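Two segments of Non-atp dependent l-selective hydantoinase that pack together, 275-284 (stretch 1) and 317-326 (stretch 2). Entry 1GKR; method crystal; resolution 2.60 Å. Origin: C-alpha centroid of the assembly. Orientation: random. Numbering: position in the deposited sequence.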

# COMPACT_ATOMS: atom_id res chain seq x y z
N ALA A 275 -21.78 -1.58 -28.04
CA ALA A 275 -21.16 -2.51 -28.96
C ALA A 275 -22.11 -3.02 -30.02
O ALA A 275 -21.77 -3.06 -31.20
N GLU A 276 -23.32 -3.38 -29.62
CA GLU A 276 -24.28 -3.90 -30.58
C GLU A 276 -24.72 -2.96 -31.68
O GLU A 276 -24.80 -3.37 -32.84
N ARG A 277 -24.99 -1.70 -31.36
CA ARG A 277 -25.43 -0.79 -32.42
C ARG A 277 -24.29 -0.14 -33.19
O ARG A 277 -24.47 0.20 -34.35
N ILE A 278 -23.12 0.03 -32.56
CA ILE A 278 -21.98 0.67 -33.24
C ILE A 278 -21.06 -0.36 -33.89
O ILE A 278 -20.36 -0.07 -34.86
N GLY A 279 -21.07 -1.57 -33.35
CA GLY A 279 -20.26 -2.63 -33.90
C GLY A 279 -18.78 -2.32 -34.11
O GLY A 279 -18.14 -1.69 -33.27
N PRO A 280 -18.22 -2.75 -35.25
CA PRO A 280 -16.81 -2.56 -35.60
C PRO A 280 -16.29 -1.13 -35.61
O PRO A 280 -15.09 -0.91 -35.56
N TYR A 281 -17.19 -0.16 -35.66
CA TYR A 281 -16.76 1.23 -35.70
C TYR A 281 -16.32 1.72 -34.33
O TYR A 281 -15.90 2.86 -34.15
N MET A 282 -16.39 0.81 -33.38
CA MET A 282 -16.04 1.08 -32.00
C MET A 282 -14.89 0.15 -31.63
O MET A 282 -14.39 0.18 -30.51
N LYS A 283 -14.48 -0.68 -32.58
CA LYS A 283 -13.39 -1.61 -32.31
C LYS A 283 -12.09 -0.85 -32.31
O LYS A 283 -11.61 -0.40 -33.35
N VAL A 284 -11.50 -0.72 -31.13
CA VAL A 284 -10.25 0.00 -30.99
C VAL A 284 -9.35 -0.79 -30.02
O VAL A 284 -9.81 -1.74 -29.40
N PRO A 317 -9.62 1.95 -44.22
CA PRO A 317 -10.58 1.91 -45.33
C PRO A 317 -11.89 1.27 -44.84
O PRO A 317 -11.88 0.20 -44.24
N VAL A 318 -13.00 1.97 -45.09
CA VAL A 318 -14.33 1.53 -44.66
C VAL A 318 -14.66 0.06 -44.99
O VAL A 318 -15.51 -0.55 -44.34
N GLU A 319 -13.97 -0.50 -45.98
CA GLU A 319 -14.17 -1.89 -46.38
C GLU A 319 -13.44 -2.87 -45.47
O GLU A 319 -13.57 -4.09 -45.62
N ASP A 320 -12.67 -2.34 -44.53
CA ASP A 320 -11.94 -3.16 -43.58
C ASP A 320 -12.62 -3.05 -42.23
O ASP A 320 -12.12 -3.52 -41.22
N LYS A 321 -13.79 -2.40 -42.24
CA LYS A 321 -14.56 -2.22 -41.02
C LYS A 321 -15.87 -2.95 -41.15
O LYS A 321 -16.25 -3.71 -40.26
N GLU A 322 -16.55 -2.74 -42.27
CA GLU A 322 -17.86 -3.33 -42.52
C GLU A 322 -17.94 -4.86 -42.35
O GLU A 322 -18.93 -5.39 -41.84
N PRO A 323 -16.90 -5.59 -42.76
CA PRO A 323 -16.98 -7.04 -42.58
C PRO A 323 -17.01 -7.43 -41.10
O PRO A 323 -17.26 -8.58 -40.75
N GLY A 324 -16.77 -6.45 -40.24
CA GLY A 324 -16.76 -6.68 -38.81
C GLY A 324 -18.12 -6.97 -38.22
O GLY A 324 -18.22 -7.58 -37.15
N TRP A 325 -19.18 -6.55 -38.90
CA TRP A 325 -20.53 -6.78 -38.42
C TRP A 325 -20.84 -8.26 -38.24
O TRP A 325 -21.52 -8.65 -37.29
N LYS A 326 -20.33 -9.08 -39.15
CA LYS A 326 -20.59 -10.52 -39.11
C LYS A 326 -19.47 -11.31 -38.44
O LYS A 326 -19.71 -12.31 -37.77

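Which polar contacts tie the two stretches most firmly together? Two hydrogen bonds cross between them. Tyr281 OH donates to Glu322 OE1 at 2.8 Å, and Lys321 NZ donates to the backbone oxygen Pro280 O at 2.9 Å. Neither Tyr281 nor Glu322 starts out aimed at its partner: the CA-to-CB bond of Tyr281 points sideways and that of Glu322 points away. The ends of both side chains nevertheless come nearer to the other stretch. Tyr281 takes the m rotamer, with chi1 at -70°, while Glu322 has chi1 between wells at -148° and chi2 in p. The carboxylate oxygen lies at the edge of the tyrosine ring, near its plane, where a phenol hydroxyl can meet an acceptor. The same oxygen also receives a hydrogen bond from its own stretch, Trp325 NE1 to Glu322 OE1 at 2.6 Å, so one carboxylate atom gathers both aromatic side chains around it.

How does Lys321 reach the backbone of the other stretch? Its CA-to-CB bond points toward stretch 1, and after chi1 and chi2 in m the rest of the chain extends with chi3 and chi4 in t, carrying the ammonium to the carbonyl of Pro280. Pro280 O also accepts the backbone hydrogen bond from Lys283 N, at 3.1 Å. Lys321 NZ comes within 3.3 Å of Lys283 O as well, but the angle is poor and no hydrogen bond forms there; the ammonium has a further partner elsewhere in the structure. Nearer its root the same side chain serves as an apolar surface, with Lys321 CB 3.6 Å from Tyr281 CE1.

What does Pro280 pack against? The CA-to-CB bond of Pro280 points toward stretch 2, and the residue sets its CD atom over one face of the indole. Pro280 CD lies 3.7 Å from the centroid of the six-membered ring of Trp325, only 11° off the ring normal, which makes a well-aligned CH-pi contact. Trp325 leaves its backbone sideways, but its m rotamer, with chi1 at -70° and chi2 at 109°, brings the far end of the indole close to the chain around Gly279. Arg277 O meets the ring edge, 3.5 Å from Trp325 CH2. Tyr281 adds an apolar contact, Tyr281 CE2 lying 4.0 Å from Trp325 CZ2.

Why can the backbones approach so closely here? Two glycines leave room at the tightest points. Pro280 CA and Gly324 CA are 5.2 Å apart, and Pro280 CB sits 3.9 Å from Gly324 CA; a CB on Gly324 would point toward stretch 1 and clash with that proline atom. Gly279, whose phi is positive just after the helix, has its CA 3.7 Å from Trp325 CZ3, and a CB there would run into both that indole atom and Pro280 CD. Farther out, Val318, in the p rotamer, touches the end of the tyrosine, with Val318 CG2 3.6 Å from Tyr281 OH, while Glu276 and Arg277 direct their CA-to-CB bonds away.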

# COMPACT_ATOMS: atom_id res chain seq x y z
CB ALA A 275 -20.57 -3.68 -28.19
CB GLU A 276 -25.50 -4.46 -29.85
CG GLU A 276 -25.38 -5.94 -29.56
CD GLU A 276 -26.33 -6.39 -28.47
OE1 GLU A 276 -27.54 -6.07 -28.57
OE2 GLU A 276 -25.87 -7.06 -27.52
CB ARG A 277 -26.36 0.29 -31.87
CG ARG A 277 -25.66 1.42 -31.17
CD ARG A 277 -26.63 2.26 -30.35
NE ARG A 277 -25.93 3.25 -29.55
CZ ARG A 277 -25.28 4.30 -30.06
NH1 ARG A 277 -25.26 4.49 -31.38
NH2 ARG A 277 -24.65 5.15 -29.25
CB ILE A 278 -21.17 1.54 -32.26
CG1 ILE A 278 -22.02 2.70 -31.78
CG2 ILE A 278 -19.91 2.07 -32.93
CD1 ILE A 278 -21.38 3.50 -30.67
CB PRO A 280 -16.71 -3.22 -36.97
CG PRO A 280 -18.07 -2.97 -37.57
CD PRO A 280 -19.00 -3.23 -36.40
CB TYR A 281 -17.89 2.10 -36.26
CG TYR A 281 -18.08 1.83 -37.72
CD1 TYR A 281 -17.10 2.22 -38.64
CD2 TYR A 281 -19.18 1.11 -38.19
CE1 TYR A 281 -17.20 1.88 -39.98
CE2 TYR A 281 -19.29 0.76 -39.54
CZ TYR A 281 -18.29 1.15 -40.42
OH TYR A 281 -18.37 0.80 -41.75
CB MET A 282 -17.26 0.78 -31.15
CG MET A 282 -17.04 0.84 -29.69
SD MET A 282 -18.32 -0.11 -28.86
CE MET A 282 -19.66 0.27 -29.87
CB LYS A 283 -13.32 -2.70 -33.37
CG LYS A 283 -12.28 -3.73 -33.03
CD LYS A 283 -12.21 -4.82 -34.07
CE LYS A 283 -11.05 -5.75 -33.80
NZ LYS A 283 -10.92 -6.73 -34.89
CB VAL A 284 -10.59 1.43 -30.50
CG1 VAL A 284 -10.78 1.43 -29.02
CG2 VAL A 284 -9.54 2.41 -30.96
CB PRO A 317 -9.85 1.10 -46.40
CG PRO A 317 -8.87 0.27 -45.60
CD PRO A 317 -8.38 1.23 -44.57
CB VAL A 318 -15.43 2.47 -45.23
CG1 VAL A 318 -15.49 2.35 -46.72
CG2 VAL A 318 -16.77 2.15 -44.62
CB GLU A 319 -13.71 -2.11 -47.83
CG GLU A 319 -12.35 -1.53 -48.16
CD GLU A 319 -12.43 -0.11 -48.72
OE1 GLU A 319 -13.31 0.66 -48.29
OE2 GLU A 319 -11.59 0.23 -49.58
CB ASP A 320 -10.48 -2.71 -43.46
CG ASP A 320 -9.66 -3.04 -44.69
OD1 ASP A 320 -10.23 -3.65 -45.63
OD2 ASP A 320 -8.45 -2.69 -44.72
CB LYS A 321 -14.86 -0.74 -40.76
CG LYS A 321 -13.74 0.03 -40.05
CD LYS A 321 -13.55 -0.43 -38.61
CE LYS A 321 -12.68 0.55 -37.85
NZ LYS A 321 -12.53 0.21 -36.41
CB GLU A 322 -18.38 -2.90 -43.89
CG GLU A 322 -19.91 -2.77 -43.95
CD GLU A 322 -20.46 -1.64 -43.09
OE1 GLU A 322 -20.01 -1.46 -41.95
OE2 GLU A 322 -21.37 -0.93 -43.55
CB PRO A 323 -15.73 -7.56 -43.29
CG PRO A 323 -14.81 -6.38 -43.33
CD PRO A 323 -15.74 -5.23 -43.60
CB TRP A 325 -21.56 -6.19 -39.37
CG TRP A 325 -21.60 -4.71 -39.38
CD1 TRP A 325 -21.17 -3.89 -40.38
CD2 TRP A 325 -22.10 -3.85 -38.35
NE1 TRP A 325 -21.37 -2.57 -40.03
CE2 TRP A 325 -21.94 -2.52 -38.79
CE3 TRP A 325 -22.66 -4.08 -37.08
CZ2 TRP A 325 -22.32 -1.42 -38.02
CZ3 TRP A 325 -23.05 -2.97 -36.31
CH2 TRP A 325 -22.87 -1.67 -36.79
CB LYS A 326 -20.81 -11.04 -40.54
CG LYS A 326 -21.82 -10.24 -41.35
CD LYS A 326 -21.73 -10.58 -42.84
CE LYS A 326 -22.52 -9.58 -43.69
NZ LYS A 326 -22.35 -9.81 -45.17